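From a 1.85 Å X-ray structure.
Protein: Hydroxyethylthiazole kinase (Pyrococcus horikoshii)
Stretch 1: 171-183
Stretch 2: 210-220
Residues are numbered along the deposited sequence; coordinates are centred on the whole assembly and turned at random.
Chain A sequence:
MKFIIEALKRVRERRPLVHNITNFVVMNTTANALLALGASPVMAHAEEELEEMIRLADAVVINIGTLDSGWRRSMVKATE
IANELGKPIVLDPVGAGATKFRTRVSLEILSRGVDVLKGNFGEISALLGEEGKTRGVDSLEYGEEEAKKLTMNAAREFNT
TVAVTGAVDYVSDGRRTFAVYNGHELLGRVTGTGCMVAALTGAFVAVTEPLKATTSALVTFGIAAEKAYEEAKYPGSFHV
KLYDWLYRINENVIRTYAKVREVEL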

# COMPACT_ATOMS: atom_id res chain seq x y z
N VAL A 171 10.88 -22.28 -16.34
CA VAL A 171 9.58 -22.03 -16.95
C VAL A 171 9.37 -23.13 -17.99
O VAL A 171 10.25 -23.40 -18.79
CB VAL A 171 9.56 -20.67 -17.67
CG1 VAL A 171 8.13 -20.29 -18.03
CG2 VAL A 171 10.21 -19.61 -16.80
N SER A 172 8.19 -23.75 -17.96
CA SER A 172 7.89 -24.81 -18.91
C SER A 172 6.42 -24.88 -19.27
O SER A 172 5.56 -24.56 -18.45
CB SER A 172 8.33 -26.16 -18.34
OG SER A 172 8.07 -27.21 -19.27
N ASP A 173 6.14 -25.29 -20.50
CA ASP A 173 4.76 -25.43 -20.95
C ASP A 173 4.50 -26.93 -21.11
O ASP A 173 3.48 -27.34 -21.66
CB ASP A 173 4.54 -24.71 -22.29
CG ASP A 173 5.36 -25.30 -23.43
OD1 ASP A 173 6.16 -26.22 -23.19
OD2 ASP A 173 5.20 -24.82 -24.57
N GLY A 174 5.43 -27.73 -20.61
CA GLY A 174 5.30 -29.17 -20.69
C GLY A 174 6.12 -29.80 -21.80
O GLY A 174 6.49 -30.97 -21.72
N ARG A 175 6.42 -29.02 -22.83
CA ARG A 175 7.21 -29.51 -23.96
C ARG A 175 8.58 -28.83 -24.01
O ARG A 175 9.59 -29.50 -24.23
CB ARG A 175 6.48 -29.26 -25.27
CG ARG A 175 5.04 -29.74 -25.30
CD ARG A 175 4.24 -28.96 -26.33
NE ARG A 175 4.62 -27.55 -26.32
CZ ARG A 175 5.61 -27.03 -27.04
NH1 ARG A 175 5.89 -25.73 -26.95
NH2 ARG A 175 6.30 -27.80 -27.88
N ARG A 176 8.59 -27.51 -23.83
CA ARG A 176 9.84 -26.74 -23.84
C ARG A 176 10.08 -26.16 -22.45
O ARG A 176 9.13 -25.89 -21.71
CB ARG A 176 9.77 -25.60 -24.85
CG ARG A 176 9.70 -26.02 -26.31
CD ARG A 176 9.65 -24.81 -27.23
NE ARG A 176 10.94 -24.13 -27.31
CZ ARG A 176 11.14 -22.96 -27.94
NH1 ARG A 176 10.12 -22.35 -28.52
NH2 ARG A 176 12.35 -22.42 -27.99
N THR A 177 11.34 -25.95 -22.11
CA THR A 177 11.69 -25.40 -20.81
C THR A 177 12.83 -24.41 -20.91
O THR A 177 13.77 -24.60 -21.69
CB THR A 177 12.09 -26.54 -19.83
OG1 THR A 177 10.99 -27.44 -19.67
CG2 THR A 177 12.47 -25.98 -18.47
N PHE A 178 12.74 -23.34 -20.12
CA PHE A 178 13.76 -22.30 -20.09
C PHE A 178 14.26 -22.11 -18.67
O PHE A 178 13.50 -22.26 -17.71
CB PHE A 178 13.20 -20.97 -20.60
CG PHE A 178 13.04 -20.91 -22.09
CD1 PHE A 178 14.10 -20.51 -22.90
CD2 PHE A 178 11.82 -21.24 -22.68
CE1 PHE A 178 13.95 -20.45 -24.28
CE2 PHE A 178 11.67 -21.17 -24.06
CZ PHE A 178 12.73 -20.78 -24.87
N ALA A 179 15.54 -21.77 -18.54
CA ALA A 179 16.15 -21.52 -17.25
C ALA A 179 16.57 -20.05 -17.24
O ALA A 179 17.20 -19.58 -18.19
CB ALA A 179 17.36 -22.41 -17.04
N VAL A 180 16.20 -19.33 -16.19
CA VAL A 180 16.55 -17.92 -16.06
C VAL A 180 17.51 -17.75 -14.90
O VAL A 180 17.19 -18.11 -13.77
CB VAL A 180 15.29 -17.06 -15.82
CG1 VAL A 180 15.69 -15.61 -15.59
CG2 VAL A 180 14.35 -17.17 -17.00
N TYR A 181 18.68 -17.18 -15.17
CA TYR A 181 19.70 -16.98 -14.15
C TYR A 181 19.78 -15.56 -13.59
O TYR A 181 20.53 -15.31 -12.65
CB TYR A 181 21.07 -17.39 -14.70
CG TYR A 181 21.12 -18.80 -15.22
CD1 TYR A 181 21.19 -19.89 -14.35
CD2 TYR A 181 21.06 -19.06 -16.59
CE1 TYR A 181 21.18 -21.20 -14.83
CE2 TYR A 181 21.06 -20.36 -17.08
CZ TYR A 181 21.12 -21.42 -16.19
OH TYR A 181 21.10 -22.71 -16.67
N ASN A 182 19.02 -14.64 -14.18
CA ASN A 182 19.03 -13.25 -13.73
C ASN A 182 18.34 -13.07 -12.38
O ASN A 182 17.50 -13.87 -11.99
CB ASN A 182 18.35 -12.35 -14.76
CG ASN A 182 19.11 -12.27 -16.07
OD1 ASN A 182 18.65 -12.78 -17.10
ND2 ASN A 182 20.28 -11.65 -16.03
N GLY A 183 18.71 -11.99 -11.69
CA GLY A 183 18.13 -11.70 -10.39
C GLY A 183 19.17 -11.33 -9.35
O GLY A 183 20.37 -11.30 -9.64
N PRO A 210 2.25 -17.67 -23.58
CA PRO A 210 2.61 -17.98 -22.19
C PRO A 210 4.05 -18.35 -21.84
O PRO A 210 4.62 -17.78 -20.91
CB PRO A 210 1.63 -19.09 -21.83
CG PRO A 210 0.41 -18.70 -22.58
CD PRO A 210 0.97 -18.32 -23.93
N LEU A 211 4.64 -19.30 -22.56
CA LEU A 211 6.01 -19.69 -22.25
C LEU A 211 6.99 -18.54 -22.45
O LEU A 211 7.81 -18.26 -21.57
CB LEU A 211 6.44 -20.89 -23.10
CG LEU A 211 7.87 -21.38 -22.82
CD1 LEU A 211 8.03 -21.71 -21.34
CD2 LEU A 211 8.17 -22.60 -23.69
N LYS A 212 6.91 -17.88 -23.60
CA LYS A 212 7.79 -16.76 -23.89
C LYS A 212 7.47 -15.54 -23.04
O LYS A 212 8.36 -14.78 -22.66
CB LYS A 212 7.70 -16.39 -25.38
CG LYS A 212 8.29 -17.43 -26.31
CD LYS A 212 8.05 -17.05 -27.77
CE LYS A 212 8.72 -18.03 -28.72
NZ LYS A 212 8.48 -17.65 -30.14
N ALA A 213 6.19 -15.35 -22.74
CA ALA A 213 5.75 -14.21 -21.93
C ALA A 213 6.32 -14.30 -20.51
O ALA A 213 6.88 -13.33 -20.00
CB ALA A 213 4.23 -14.15 -21.88
N THR A 214 6.15 -15.46 -19.89
CA THR A 214 6.63 -15.66 -18.53
C THR A 214 8.16 -15.60 -18.47
O THR A 214 8.72 -15.00 -17.56
CB THR A 214 6.14 -17.02 -17.97
OG1 THR A 214 4.72 -17.12 -18.16
CG2 THR A 214 6.45 -17.12 -16.48
N THR A 215 8.82 -16.23 -19.44
CA THR A 215 10.28 -16.21 -19.48
C THR A 215 10.75 -14.76 -19.63
O THR A 215 11.71 -14.34 -18.97
CB THR A 215 10.84 -17.03 -20.67
OG1 THR A 215 10.42 -18.40 -20.55
CG2 THR A 215 12.36 -16.98 -20.70
N SER A 216 10.08 -14.00 -20.48
CA SER A 216 10.44 -12.60 -20.70
C SER A 216 10.27 -11.78 -19.42
O SER A 216 11.08 -10.91 -19.12
CB SER A 216 9.59 -11.99 -21.81
OG SER A 216 9.83 -12.63 -23.05
N ALA A 217 9.21 -12.06 -18.68
CA ALA A 217 8.94 -11.34 -17.44
C ALA A 217 10.03 -11.59 -16.41
O ALA A 217 10.49 -10.67 -15.73
CB ALA A 217 7.59 -11.76 -16.87
N LEU A 218 10.45 -12.85 -16.30
CA LEU A 218 11.49 -13.23 -15.34
C LEU A 218 12.84 -12.63 -15.69
O LEU A 218 13.58 -12.20 -14.80
CB LEU A 218 11.58 -14.75 -15.25
CG LEU A 218 10.41 -15.39 -14.49
CD1 LEU A 218 10.25 -16.85 -14.89
CD2 LEU A 218 10.64 -15.26 -12.99
N VAL A 219 13.18 -12.60 -16.98
CA VAL A 219 14.45 -12.04 -17.41
C VAL A 219 14.45 -10.53 -17.19
O VAL A 219 15.38 -9.96 -16.63
CB VAL A 219 14.72 -12.35 -18.90
CG1 VAL A 219 15.87 -11.50 -19.42
CG2 VAL A 219 15.03 -13.83 -19.06
N THR A 220 13.38 -9.88 -17.63
CA THR A 220 13.26 -8.44 -17.48
C THR A 220 13.34 -8.01 -16.02
O THR A 220 14.08 -7.09 -15.67
CB THR A 220 11.94 -7.92 -18.10
OG1 THR A 220 11.96 -8.18 -19.51
CG2 THR A 220 11.78 -6.43 -17.87

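A β-hairpin packs against a helix. Strand 177-180 and helix 210-220 run nearly parallel, 6° apart, and their axes come within 9.1 Å. No hydrogen bond crosses between the stretches; apolar packing holds them together, and 588 Å² is buried.

Leu211 is covered most. With chi1 t and chi2 p, it sets CD1 against Val171 and CD2 against Arg176; both methyls lie near the Phe178 ring. Leu211 CD1 lies 3.6 Å from Val171 CG1, while Leu211 CD2 lies 3.6 Å from Arg176 CB and 3.8 Å from Phe178 CE2. Phe178, with chi1 m, offers the edge of its ring to that CD2.

Val171 points toward the helix with chi1 t. This sets CG1 against Leu211 and places Val171 CG2 3.4 Å from Leu218 CD1, a tight contact. Its branched side chain touches Leu211, Thr214, Thr215 and Leu218.

Along strand 177-180 the side chains alternate. Phe178 and Val180 point toward the helix; Thr177 and Ala179 point away. Val180, also t, sets CG1 4.0 Å from Val219 CG2 and CG2 4.1 Å from Leu218 CB. Farther along, Asn182 OD1 lies 3.8 Å from Val219 CG1; its polar end is hydrogen-bonded elsewhere in the structure.

Thr215 suits a buried, largely apolar site because its hydroxyl is satisfied within the helix. With chi1 m, Thr215 OG1 donates to Leu211 O at 2.8 Å. Thr215 OG1 also packs 3.8 Å from Val171 CB, and the methyl Thr215 CG2 lies 4.2 Å from Val180 CG2. Thr214 likewise turns OG1 back to Pro210 O, at 2.8 Å.

The hairpin turn is braced by Asp173. With chi1 p, Asp173 OD1 accepts from Arg175 N and Arg176 N, both at 2.8 Å. Asp173 OD2 forms a salt bridge with Arg175 NH1 at 2.6 Å. Gly174 has phi/psi of 101/-25, where a CB would jam against the preceding carbonyl O.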